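Long-range contacts in alkylpurine DNA glycosylase AlkC (Pseudomonas fluorescens, PDB 5VHV), which probably excises alkylated purine bases from DNA as a repair glycosylase that works without flipping the damaged nucleotide out of the helix: residues 50-58 with 86-95; 117-125 with 153-164. All coordinates share one frame; numbering follows the deposited sequence.

Contact 1. Residues 50-58 with 86-95; sequences MARVSESLH and LFLPHYVASY
Two helices of the N-terminal alpha-helical domain, 46-60 and 87-95, pack here with reciprocal knobs into holes: Phe87 enters the space among Met50, Val53, Ser54 and Leu57, and Ser54 enters that among His90, Tyr91, Ser94 and Tyr95. The axes of segments 50-58 and 87-95 approach to 8.4 Å and cross at -60°. The Phe87 ring is pinned from one side by Val53, whose CG1 stands 3.6 Å from the ring centroid and almost on its normal, a CH-pi contact, while Leu57 CD1 reaches Phe87 CE1. With CG between the backbone N and the carbonyl carbon (chi1 75°), Phe87 sets its ring across helix 46-60, against Val53 and Leu57; Ile17 of helix 11-24 also packs on it, so three helices of the HEAT-like alpha-solenoid, as in the AlkC/AlkD family, share this residue. Met50, bent at chi2 and chi3, lays SD 3.6 Å from His90 CB and oblique to the imidazole, and its CG meets CB of Leu86, a residue lining the ligand pocket. Ala51 CA covers a face of His90. Farther along, the rings of His58 and Tyr95 stack face to face, centroids 3.8 Å apart and planes 18° from parallel. Polar ends are joined through water: one molecule links Ser54 OG (2.7 Å from the water O), Ser94 OG and Tyr95 OH, and another donates to Glu55 OE2 and bonds His90 NE2.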
loop_
_atom_site.group_PDB
_atom_site.type_symbol
_atom_site.label_atom_id
_atom_site.label_comp_id
_atom_site.label_asym_id
_atom_site.label_seq_id
_atom_site.Cartn_x
_atom_site.Cartn_y
_atom_site.Cartn_z
ATOM N N MET A 50 10.390 16.868 4.004
ATOM C CA MET A 50 11.404 15.833 3.864
ATOM C C MET A 50 12.410 16.212 2.786
ATOM O O MET A 50 13.631 16.177 3.011
ATOM C CB MET A 50 10.724 14.497 3.532
ATOM C CG MET A 50 11.673 13.314 3.414
ATOM S SD MET A 50 12.457 13.186 1.816
ATOM C CE MET A 50 11.123 12.617 0.766
ATOM N N ALA A 51 11.913 16.631 1.622
ATOM C CA ALA A 51 12.811 17.042 0.547
ATOM C C ALA A 51 13.599 18.284 0.939
ATOM O O ALA A 51 14.786 18.411 0.606
ATOM C CB ALA A 51 12.026 17.308 -0.741
ATOM N N ARG A 52 12.942 19.218 1.620
ATOM C CA ARG A 52 13.594 20.464 2.014
ATOM C C ARG A 52 14.820 20.206 2.891
ATOM O O ARG A 52 15.851 20.862 2.719
ATOM C CB ARG A 52 12.600 21.371 2.724
ATOM C CG ARG A 52 13.207 22.673 3.322
ATOM C CD ARG A 52 13.691 23.660 2.259
ATOM N NE ARG A 52 12.593 24.310 1.538
ATOM C CZ ARG A 52 11.873 25.319 2.001
ATOM N NH1 ARG A 52 12.119 25.801 3.213
ATOM N NH2 ARG A 52 10.897 25.843 1.268
ATOM N N VAL A 53 14.755 19.224 3.797
ATOM C CA VAL A 53 15.912 18.947 4.653
ATOM C C VAL A 53 17.123 18.566 3.804
ATOM O O VAL A 53 18.242 19.027 4.036
ATOM C CB VAL A 53 15.581 17.850 5.680
ATOM C CG1 VAL A 53 16.842 17.399 6.397
ATOM C CG2 VAL A 53 14.540 18.356 6.688
ATOM N N SER A 54 16.917 17.696 2.822
ATOM C CA SER A 54 17.999 17.292 1.929
ATOM C C SER A 54 18.552 18.478 1.148
ATOM O O SER A 54 19.778 18.650 1.036
ATOM C CB SER A 54 17.490 16.200 0.979
ATOM O OG SER A 54 18.353 15.989 -0.117
ATOM N N GLU A 55 17.666 19.318 0.609
ATOM C CA GLU A 55 18.097 20.493 -0.136
ATOM C C GLU A 55 18.877 21.451 0.752
ATOM O O GLU A 55 19.847 22.077 0.312
ATOM C CB GLU A 55 16.890 21.219 -0.722
ATOM C CG GLU A 55 16.111 20.373 -1.695
ATOM C CD GLU A 55 14.758 20.965 -2.032
ATOM O OE1 GLU A 55 14.471 22.076 -1.545
ATOM O OE2 GLU A 55 13.993 20.333 -2.801
ATOM N N SER A 56 18.422 21.624 1.990
ATOM C CA SER A 56 19.087 22.553 2.891
ATOM C C SER A 56 20.477 22.062 3.237
ATOM O O SER A 56 21.426 22.858 3.301
ATOM C CB SER A 56 18.262 22.735 4.162
ATOM O OG SER A 56 16.963 23.212 3.852
ATOM N N LEU A 57 20.619 20.756 3.456
ATOM C CA LEU A 57 21.947 20.199 3.686
ATOM C C LEU A 57 22.842 20.455 2.483
ATOM O O LEU A 57 23.977 20.921 2.625
ATOM C CB LEU A 57 21.859 18.702 3.984
ATOM C CG LEU A 57 21.230 18.349 5.332
ATOM C CD1 LEU A 57 20.910 16.865 5.367
ATOM C CD2 LEU A 57 22.124 18.749 6.483
ATOM N N HIS A 58 22.339 20.173 1.277
ATOM C CA HIS A 58 23.153 20.392 0.086
ATOM C C HIS A 58 23.536 21.856 -0.076
ATOM O O HIS A 58 24.634 22.165 -0.571
ATOM C CB HIS A 58 22.419 19.905 -1.164
ATOM C CG HIS A 58 23.303 19.821 -2.358
ATOM N ND1 HIS A 58 23.532 20.891 -3.199
ATOM C CD2 HIS A 58 24.067 18.803 -2.819
ATOM C CE1 HIS A 58 24.386 20.521 -4.141
ATOM N NE2 HIS A 58 24.726 19.262 -3.931
ATOM N N LEU A 86 13.867 9.356 5.796
ATOM C CA LEU A 86 13.636 9.386 4.349
ATOM C C LEU A 86 14.450 10.461 3.631
ATOM O O LEU A 86 14.690 10.321 2.424
ATOM C CB LEU A 86 12.153 9.616 4.035
ATOM C CG LEU A 86 11.178 8.507 4.402
ATOM C CD1 LEU A 86 9.725 8.981 4.280
ATOM C CD2 LEU A 86 11.411 7.289 3.554
ATOM N N PHE A 87 14.886 11.527 4.314
ATOM C CA PHE A 87 15.647 12.534 3.580
ATOM C C PHE A 87 17.020 12.025 3.169
ATOM O O PHE A 87 17.604 12.557 2.221
ATOM C CB PHE A 87 15.758 13.855 4.354
ATOM C CG PHE A 87 16.738 13.854 5.513
ATOM C CD1 PHE A 87 18.101 13.988 5.290
ATOM C CD2 PHE A 87 16.279 13.793 6.815
ATOM C CE1 PHE A 87 18.999 14.000 6.352
ATOM C CE2 PHE A 87 17.154 13.818 7.885
ATOM C CZ PHE A 87 18.531 13.924 7.659
ATOM N N LEU A 88 17.517 10.959 3.798
ATOM C CA LEU A 88 18.827 10.444 3.407
ATOM C C LEU A 88 18.774 9.800 2.028
ATOM O O LEU A 88 19.552 10.199 1.151
ATOM C CB LEU A 88 19.349 9.484 4.481
ATOM C CG LEU A 88 19.544 10.139 5.843
ATOM C CD1 LEU A 88 19.662 9.044 6.908
ATOM C CD2 LEU A 88 20.772 11.026 5.791
ATOM N N PRO A 89 17.902 8.834 1.754
ATOM C CA PRO A 89 17.778 8.375 0.358
ATOM C C PRO A 89 17.387 9.483 -0.602
ATOM O O PRO A 89 17.836 9.485 -1.757
ATOM C CB PRO A 89 16.708 7.266 0.439
ATOM C CG PRO A 89 16.141 7.348 1.794
ATOM C CD PRO A 89 17.100 8.017 2.688
ATOM N N HIS A 90 16.601 10.463 -0.156
ATOM C CA HIS A 90 16.262 11.567 -1.041
ATOM C C HIS A 90 17.510 12.317 -1.496
ATOM O O HIS A 90 17.621 12.696 -2.669
ATOM C CB HIS A 90 15.301 12.540 -0.370
ATOM C CG HIS A 90 14.797 13.595 -1.304
ATOM N ND1 HIS A 90 13.819 13.353 -2.250
ATOM C CD2 HIS A 90 15.191 14.878 -1.489
ATOM C CE1 HIS A 90 13.615 14.459 -2.955
ATOM N NE2 HIS A 90 14.433 15.398 -2.506
ATOM N N TYR A 91 18.455 12.539 -0.576
ATOM C CA TYR A 91 19.699 13.205 -0.939
ATOM C C TYR A 91 20.425 12.420 -2.029
ATOM O O TYR A 91 20.938 12.992 -2.994
ATOM C CB TYR A 91 20.560 13.375 0.327
ATOM C CG TYR A 91 21.855 14.102 0.075
ATOM C CD1 TYR A 91 22.921 13.432 -0.476
ATOM C CD2 TYR A 91 22.011 15.461 0.386
ATOM C CE1 TYR A 91 24.095 14.067 -0.753
ATOM C CE2 TYR A 91 23.197 16.109 0.107
ATOM C CZ TYR A 91 24.234 15.398 -0.457
ATOM O OH TYR A 91 25.429 16.002 -0.768
ATOM N N VAL A 92 20.430 11.094 -1.919
ATOM C CA VAL A 92 21.102 10.261 -2.915
ATOM C C VAL A 92 20.423 10.392 -4.279
ATOM O O VAL A 92 21.083 10.493 -5.319
ATOM C CB VAL A 92 21.121 8.795 -2.429
ATOM C CG1 VAL A 92 21.601 7.871 -3.531
ATOM C CG2 VAL A 92 21.963 8.661 -1.181
ATOM N N ALA A 93 19.093 10.315 -4.306
ATOM C CA ALA A 93 18.382 10.446 -5.579
ATOM C C ALA A 93 18.569 11.827 -6.196
ATOM O O ALA A 93 18.620 11.960 -7.427
ATOM C CB ALA A 93 16.902 10.163 -5.379
ATOM N N SER A 94 18.688 12.860 -5.356
ATOM C CA SER A 94 18.820 14.227 -5.844
ATOM C C SER A 94 20.199 14.486 -6.431
ATOM O O SER A 94 20.321 15.103 -7.495
ATOM C CB SER A 94 18.539 15.224 -4.715
ATOM O OG SER A 94 17.183 15.160 -4.255
ATOM N N TYR A 95 21.258 14.060 -5.734
ATOM C CA TYR A 95 22.613 14.506 -6.032
ATOM C C TYR A 95 23.537 13.385 -6.494
ATOM O O TYR A 95 24.696 13.663 -6.844
ATOM C CB TYR A 95 23.204 15.220 -4.798
ATOM C CG TYR A 95 22.242 16.283 -4.294
ATOM C CD1 TYR A 95 21.881 17.357 -5.107
ATOM C CD2 TYR A 95 21.663 16.183 -3.054
ATOM C CE1 TYR A 95 20.959 18.319 -4.665
ATOM C CE2 TYR A 95 20.748 17.141 -2.595
ATOM C CZ TYR A 95 20.397 18.198 -3.410
ATOM O OH TYR A 95 19.479 19.099 -2.933
HETATM O O HOH W 1 17.369 17.198 -2.315
HETATM O O HOH W 2 14.239 17.916 -3.825
HETATM O O HOH W 3 26.541 16.574 -3.524
#

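Contact 2. Residues 117-125 with 153-164; sequences EFAIRHFLL and GSRPRLPWSFRL. With 9B4 ((2R,5R,13R,16R)-9-(hydroxymethyl)-9-{[(2R)-2-hydroxypropoxy]methyl}-5,13-dimethyl-4,7,11,14-tetraoxaheptadecane-2,16-diol), chain L; nucleotides of chain D.
Arg121 pushes its guanidinium into the loop 153-164 and is held there by main-chain oxygens. Phe162 O is gripped side-on by NE and NH2, the bond from Arg121 NH2 to Phe162 O measuring 2.8 Å with an N-H...O angle of 156°. Arg155 O is taken end-on by NH1 and NH2; Arg121 NH1 lies 2.7 Å from Arg155 O, in the carbonyl plane and on a lone pair. Gly153 O receives a further bond from NH1, from above its carbonyl plane, and Ser161 OG a weak one from NE. The bend at chi3 (79°) turns the group into this ring of acceptors, and Leu158 CB over one face and Leu164 over the other hold it flat. A methionine in place of Arg121 would probably leave the carbonyls of Gly153, Arg155 and Phe162 without these donors and the loop freer to shift. The edge of Phe162 points at the face of His122, with centroids 5.3 Å apart and planes at 71°. Phe118 CE1 packs 3.7 Å from Trp160 CB, and Leu124 CD1 meets Leu164 CD1. The loop so fixed faces the DNA: Trp160 NE1 donates to O2 of DT7 of chain D (2.8 Å), and Arg163 N to OP1 of DA10 of chain D, at a nearly straight angle. Helix 128-138 packs on Ile120 and Leu124 of helix 119-126, while helix 187-201 packs on Ser154 and Pro156 of the loop, so the DNA-binding loop spans from helix 119-126 to helix 187-201.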
loop_
_atom_site.group_PDB
_atom_site.type_symbol
_atom_site.label_atom_id
_atom_site.label_comp_id
_atom_site.label_asym_id
_atom_site.label_seq_id
_atom_site.Cartn_x
_atom_site.Cartn_y
_atom_site.Cartn_z
ATOM N N GLU A 117 12.407 3.439 -0.810
ATOM C CA GLU A 117 11.395 3.124 -1.811
ATOM C C GLU A 117 11.084 4.297 -2.727
ATOM O O GLU A 117 10.745 4.079 -3.888
ATOM C CB GLU A 117 10.097 2.656 -1.144
ATOM C CG GLU A 117 9.336 3.733 -0.375
ATOM C CD GLU A 117 8.322 3.104 0.574
ATOM O OE1 GLU A 117 7.120 3.264 0.325
ATOM O OE2 GLU A 117 8.730 2.469 1.577
ATOM N N PHE A 118 11.156 5.536 -2.227
ATOM C CA PHE A 118 10.926 6.695 -3.092
ATOM C C PHE A 118 12.159 7.020 -3.927
ATOM O O PHE A 118 12.051 7.304 -5.130
ATOM C CB PHE A 118 10.515 7.899 -2.242
ATOM C CG PHE A 118 9.322 7.618 -1.386
ATOM C CD1 PHE A 118 8.114 7.292 -1.985
ATOM C CD2 PHE A 118 9.406 7.646 -0.010
ATOM C CE1 PHE A 118 7.017 6.997 -1.220
ATOM C CE2 PHE A 118 8.308 7.356 0.765
ATOM C CZ PHE A 118 7.114 7.024 0.160
ATOM N N ALA A 119 13.332 6.984 -3.301
ATOM C CA ALA A 119 14.558 7.387 -3.989
ATOM C C ALA A 119 14.876 6.452 -5.158
ATOM O O ALA A 119 15.314 6.901 -6.218
ATOM C CB ALA A 119 15.708 7.421 -2.977
ATOM N N ILE A 120 14.665 5.143 -4.986
ATOM C CA ILE A 120 15.076 4.216 -6.032
ATOM C C ILE A 120 14.262 4.440 -7.297
ATOM O O ILE A 120 14.740 4.159 -8.404
ATOM C CB ILE A 120 14.961 2.761 -5.541
ATOM C CG1 ILE A 120 15.667 1.796 -6.498
ATOM C CG2 ILE A 120 13.496 2.333 -5.361
ATOM C CD1 ILE A 120 17.180 1.927 -6.504
ATOM N N ARG A 121 13.058 5.007 -7.172
ATOM C CA ARG A 121 12.203 5.203 -8.340
ATOM C C ARG A 121 12.739 6.283 -9.272
ATOM O O ARG A 121 12.510 6.214 -10.482
ATOM C CB ARG A 121 10.771 5.509 -7.884
ATOM C CG ARG A 121 10.172 4.309 -7.135
ATOM C CD ARG A 121 8.808 4.614 -6.529
ATOM N NE ARG A 121 7.654 4.598 -7.430
ATOM C CZ ARG A 121 7.064 3.483 -7.868
ATOM N NH1 ARG A 121 7.571 2.296 -7.549
ATOM N NH2 ARG A 121 5.948 3.546 -8.612
ATOM N N HIS A 122 13.487 7.266 -8.748
ATOM C CA HIS A 122 14.129 8.230 -9.636
ATOM C C HIS A 122 15.170 7.546 -10.501
ATOM O O HIS A 122 15.337 7.894 -11.682
ATOM C CB HIS A 122 14.760 9.365 -8.829
ATOM C CG HIS A 122 13.751 10.175 -8.078
ATOM N ND1 HIS A 122 12.995 11.163 -8.682
ATOM C CD2 HIS A 122 13.313 10.090 -6.804
ATOM C CE1 HIS A 122 12.161 11.675 -7.794
ATOM N NE2 HIS A 122 12.334 11.042 -6.644
ATOM N N PHE A 123 15.873 6.559 -9.938
ATOM C CA PHE A 123 16.862 5.818 -10.714
ATOM C C PHE A 123 16.175 4.869 -11.691
ATOM O O PHE A 123 16.623 4.725 -12.830
ATOM C CB PHE A 123 17.809 5.055 -9.782
ATOM C CG PHE A 123 18.767 5.940 -9.007
ATOM C CD1 PHE A 123 20.006 6.302 -9.537
ATOM C CD2 PHE A 123 18.429 6.393 -7.754
ATOM C CE1 PHE A 123 20.890 7.097 -8.809
ATOM C CE2 PHE A 123 19.305 7.197 -7.009
ATOM C CZ PHE A 123 20.530 7.555 -7.545
ATOM N N LEU A 124 15.065 4.236 -11.283
ATOM C CA LEU A 124 14.336 3.389 -12.222
ATOM C C LEU A 124 13.782 4.203 -13.380
ATOM O O LEU A 124 13.654 3.689 -14.499
ATOM C CB LEU A 124 13.219 2.637 -11.499
ATOM C CG LEU A 124 13.691 1.477 -10.610
ATOM C CD1 LEU A 124 12.584 1.068 -9.666
ATOM C CD2 LEU A 124 14.135 0.260 -11.436
ATOM N N LEU A 125 13.478 5.484 -13.144
ATOM C CA LEU A 125 12.923 6.323 -14.204
ATOM C C LEU A 125 13.997 6.722 -15.203
ATOM O O LEU A 125 13.788 6.639 -16.424
ATOM C CB LEU A 125 12.263 7.562 -13.595
ATOM C CG LEU A 125 11.565 8.486 -14.598
ATOM C CD1 LEU A 125 10.387 7.769 -15.294
ATOM C CD2 LEU A 125 11.109 9.760 -13.878
ATOM N N GLY A 153 10.055 -0.907 -4.101
ATOM C CA GLY A 153 10.531 0.198 -4.917
ATOM C C GLY A 153 10.192 0.059 -6.378
ATOM O O GLY A 153 10.131 1.069 -7.085
ATOM N N SER A 154 9.992 -1.170 -6.848
ATOM C CA SER A 154 9.709 -1.430 -8.247
ATOM C C SER A 154 8.215 -1.500 -8.527
ATOM O O SER A 154 7.827 -1.793 -9.657
ATOM C CB SER A 154 10.404 -2.725 -8.679
ATOM O OG SER A 154 9.917 -3.871 -7.976
ATOM N N ARG A 155 7.379 -1.248 -7.523
ATOM C CA ARG A 155 5.933 -1.368 -7.697
ATOM C C ARG A 155 5.439 -0.487 -8.842
ATOM O O ARG A 155 5.869 0.675 -8.968
ATOM C CB ARG A 155 5.205 -0.941 -6.424
ATOM C CG ARG A 155 5.120 -2.026 -5.394
ATOM C CD ARG A 155 4.443 -1.505 -4.134
ATOM N NE ARG A 155 3.050 -1.137 -4.371
ATOM C CZ ARG A 155 2.166 -0.868 -3.411
ATOM N NH1 ARG A 155 2.535 -0.868 -2.136
ATOM N NH2 ARG A 155 0.896 -0.602 -3.730
ATOM N N PRO A 156 4.486 -0.965 -9.642
ATOM C CA PRO A 156 3.886 -0.068 -10.636
ATOM C C PRO A 156 3.280 1.187 -10.016
ATOM O O PRO A 156 3.431 2.293 -10.560
ATOM C CB PRO A 156 2.809 -0.947 -11.293
ATOM C CG PRO A 156 3.164 -2.344 -10.980
ATOM C CD PRO A 156 3.977 -2.345 -9.734
ATOM N N ARG A 157 2.551 1.030 -8.907
ATOM C CA ARG A 157 1.691 2.075 -8.352
ATOM C C ARG A 157 1.950 2.262 -6.854
ATOM O O ARG A 157 1.046 2.139 -6.020
ATOM C CB ARG A 157 0.231 1.742 -8.565
ATOM C CG ARG A 157 -0.153 1.695 -10.026
ATOM C CD ARG A 157 -1.588 1.289 -10.120
ATOM N NE ARG A 157 -2.047 1.158 -11.492
ATOM C CZ ARG A 157 -3.255 1.494 -11.902
ATOM N NH1 ARG A 157 -4.136 2.004 -11.061
ATOM N NH2 ARG A 157 -3.588 1.333 -13.165
ATOM N N LEU A 158 3.180 2.606 -6.519
ATOM C CA LEU A 158 3.521 2.868 -5.120
ATOM C C LEU A 158 2.825 4.138 -4.622
ATOM O O LEU A 158 2.958 5.197 -5.249
ATOM C CB LEU A 158 5.035 3.030 -4.986
ATOM C CG LEU A 158 5.520 3.246 -3.547
ATOM C CD1 LEU A 158 5.384 1.971 -2.695
ATOM C CD2 LEU A 158 6.964 3.724 -3.523
ATOM N N PRO A 159 2.121 4.101 -3.492
ATOM C CA PRO A 159 1.565 5.349 -2.957
ATOM C C PRO A 159 2.666 6.358 -2.644
ATOM O O PRO A 159 3.762 6.000 -2.209
ATOM C CB PRO A 159 0.821 4.899 -1.695
ATOM C CG PRO A 159 0.385 3.492 -2.036
ATOM C CD PRO A 159 1.625 2.930 -2.745
ATOM N N TRP A 160 2.367 7.626 -2.917
ATOM C CA TRP A 160 3.229 8.784 -2.650
ATOM C C TRP A 160 4.409 8.880 -3.613
ATOM O O TRP A 160 5.338 9.661 -3.366
ATOM C CB TRP A 160 3.742 8.798 -1.207
ATOM C CG TRP A 160 2.699 9.036 -0.168
ATOM C CD1 TRP A 160 1.341 8.863 -0.294
ATOM C CD2 TRP A 160 2.924 9.510 1.169
ATOM N NE1 TRP A 160 0.715 9.179 0.901
ATOM C CE2 TRP A 160 1.661 9.581 1.808
ATOM C CE3 TRP A 160 4.073 9.859 1.897
ATOM C CZ2 TRP A 160 1.517 10.004 3.122
ATOM C CZ3 TRP A 160 3.927 10.278 3.212
ATOM C CH2 TRP A 160 2.657 10.347 3.810
ATOM N N SER A 161 4.385 8.138 -4.721
ATOM C CA SER A 161 5.369 8.292 -5.789
ATOM C C SER A 161 4.657 8.230 -7.128
ATOM O O SER A 161 3.508 7.800 -7.222
ATOM C CB SER A 161 6.468 7.229 -5.729
ATOM O OG SER A 161 7.431 7.401 -6.769
ATOM N N PHE A 162 5.336 8.730 -8.158
ATOM C CA PHE A 162 4.857 8.556 -9.516
ATOM C C PHE A 162 4.786 7.077 -9.865
ATOM O O PHE A 162 5.554 6.245 -9.366
ATOM C CB PHE A 162 5.767 9.303 -10.518
ATOM C CG PHE A 162 7.246 9.084 -10.284
ATOM C CD1 PHE A 162 7.913 8.040 -10.893
ATOM C CD2 PHE A 162 7.958 9.940 -9.465
ATOM C CE1 PHE A 162 9.275 7.850 -10.650
ATOM C CE2 PHE A 162 9.309 9.747 -9.224
ATOM C CZ PHE A 162 9.960 8.716 -9.820
ATOM N N ARG A 163 3.828 6.746 -10.718
ATOM C CA ARG A 163 3.740 5.408 -11.264
ATOM C C ARG A 163 4.948 5.161 -12.162
ATOM O O ARG A 163 5.485 6.091 -12.772
ATOM C CB ARG A 163 2.442 5.242 -12.059
ATOM C CG ARG A 163 1.198 5.303 -11.181
ATOM C CD ARG A 163 -0.080 4.960 -11.934
ATOM N NE ARG A 163 -1.248 5.207 -11.093
ATOM C CZ ARG A 163 -2.510 5.170 -11.515
ATOM N NH1 ARG A 163 -2.792 4.889 -12.788
ATOM N NH2 ARG A 163 -3.491 5.445 -10.667
ATOM N N LEU A 164 5.396 3.913 -12.213
ATOM C CA LEU A 164 6.488 3.523 -13.111
ATOM C C LEU A 164 5.847 2.970 -14.382
ATOM O O LEU A 164 5.438 1.807 -14.436
ATOM C CB LEU A 164 7.428 2.510 -12.450
ATOM C CG LEU A 164 8.356 3.052 -11.360
ATOM C CD1 LEU A 164 9.122 1.909 -10.695
ATOM C CD2 LEU A 164 9.325 4.083 -11.932
HETATM C C01 9B4 L . -2.390 9.099 5.055
HETATM C C02 9B4 L . -1.490 7.891 5.319
HETATM C C03 9B4 L . -0.361 8.310 6.241
HETATM C C05 9B4 L . 1.635 7.669 7.204
HETATM C C06 9B4 L . 2.313 6.534 7.964
HETATM C C07 9B4 L . 2.659 5.390 7.019
HETATM C C09 9B4 L . 3.851 4.817 5.094
HETATM C C10 9B4 L . 5.282 4.950 4.568
HETATM C C12 9B4 L . 7.550 5.037 5.285
HETATM C C13 9B4 L . 8.480 4.518 6.387
HETATM C C15 9B4 L . 9.854 5.172 6.257
HETATM C C16 9B4 L . 5.398 6.322 3.918
HETATM C C17 9B4 L . 1.404 5.946 9.053
HETATM C C23 9B4 L . 3.603 7.156 8.510
HETATM C C25 9B4 L . 4.292 7.085 10.700
HETATM C C26 9B4 L . 5.434 6.618 11.590
HETATM C C27 9B4 L . 6.346 5.611 10.881
HETATM C C34 9B4 L . -1.354 6.158 3.698
HETATM C C35 9B4 L . -0.160 5.313 3.284
HETATM C C37 9B4 L . -0.680 4.183 2.393
HETATM O O04 9B4 L . 0.514 7.232 6.486
HETATM O O08 9B4 L . 3.571 5.810 6.050
HETATM O O11 9B4 L . 6.203 4.817 5.621
HETATM O O14 9B4 L . 7.953 4.831 7.645
HETATM O O18 9B4 L . 0.850 6.913 9.911
HETATM O O24 9B4 L . 4.222 6.376 9.482
HETATM O O28 9B4 L . 6.156 7.772 11.911
HETATM O O33 9B4 L . -0.916 7.412 4.140
HETATM O O36 9B4 L . 0.765 6.117 2.601
ATOM P P DA D 10 1.329 9.962 -11.051
ATOM O OP1 DA D 10 2.028 8.871 -11.783
ATOM O OP2 DA D 10 1.803 11.351 -11.308
ATOM O "O5'" DA D 10 -0.198 9.866 -11.468
ATOM C "C5'" DA D 10 -0.817 8.627 -11.412
ATOM C "C4'" DA D 10 -2.285 8.776 -11.646
ATOM O "O4'" DA D 10 -2.879 9.480 -10.534
ATOM C "C3'" DA D 10 -2.637 9.583 -12.897
ATOM O "O3'" DA D 10 -3.284 8.751 -13.802
ATOM C "C2'" DA D 10 -3.537 10.707 -12.379
ATOM C "C1'" DA D 10 -3.984 10.181 -11.030
ATOM N N9 DA D 10 -4.367 11.209 -10.069
ATOM C C8 DA D 10 -3.640 12.296 -9.676
ATOM N N7 DA D 10 -4.242 13.036 -8.779
ATOM C C5 DA D 10 -5.443 12.386 -8.567
ATOM C C6 DA D 10 -6.542 12.676 -7.734
ATOM N N6 DA D 10 -6.603 13.757 -6.946
ATOM N N1 DA D 10 -7.599 11.822 -7.771
ATOM C C2 DA D 10 -7.538 10.757 -8.583
ATOM N N3 DA D 10 -6.560 10.391 -9.413
ATOM C C4 DA D 10 -5.532 11.255 -9.350
ATOM P P DT D 7 -0.955 15.713 6.953
ATOM O OP1 DT D 7 0.307 16.284 7.434
ATOM O OP2 DT D 7 -2.117 16.634 6.751
ATOM O "O5'" DT D 7 -0.814 14.881 5.640
ATOM C "C5'" DT D 7 0.272 14.011 5.509
ATOM C "C4'" DT D 7 0.302 13.411 4.128
ATOM O "O4'" DT D 7 -0.843 12.544 3.957
ATOM C "C3'" DT D 7 0.257 14.411 2.962
ATOM O "O3'" DT D 7 1.549 14.422 2.332
ATOM C "C2'" DT D 7 -0.883 13.881 2.050
ATOM C "C1'" DT D 7 -1.147 12.476 2.589
ATOM N N1 DT D 7 -2.525 12.008 2.456
ATOM C C2 DT D 7 -2.776 10.813 1.815
ATOM O O2 DT D 7 -1.900 10.107 1.324
ATOM N N3 DT D 7 -4.095 10.434 1.802
ATOM C C4 DT D 7 -5.160 11.128 2.321
ATOM O O4 DT D 7 -6.312 10.720 2.227
ATOM C C5 DT D 7 -4.830 12.371 2.983
ATOM C C7 DT D 7 -5.911 13.209 3.594
ATOM C C6 DT D 7 -3.540 12.748 3.021
HETATM O O HOH W 4 4.545 4.336 -0.102
HETATM O O HOH W 5 9.574 8.519 -5.650
#

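Contact 1 and contact 2 lie in series along the chain, the first closing at residue 95 before the second opens at 117, with helix 100-110 between them. Their centres are about 16 Å apart, yet they touch directly: Pro89 O packs 3.2 Å from Ala119 CB, and Ala93 CA 3.7 Å from Phe123 CE2. Helix 100-110 meets both, through Pro89 and Val92 on one hand and Ala119, Ile120 and Phe123 on the other. Both belong to the alpha-helical part of the chain, which precedes the seven-stranded sheet. Leu86 of contact 1 and Trp160 of contact 2 both line the 9B4 pocket, so the packing from helix 87-95 through helix 119-126 to loop 153-164 connects them.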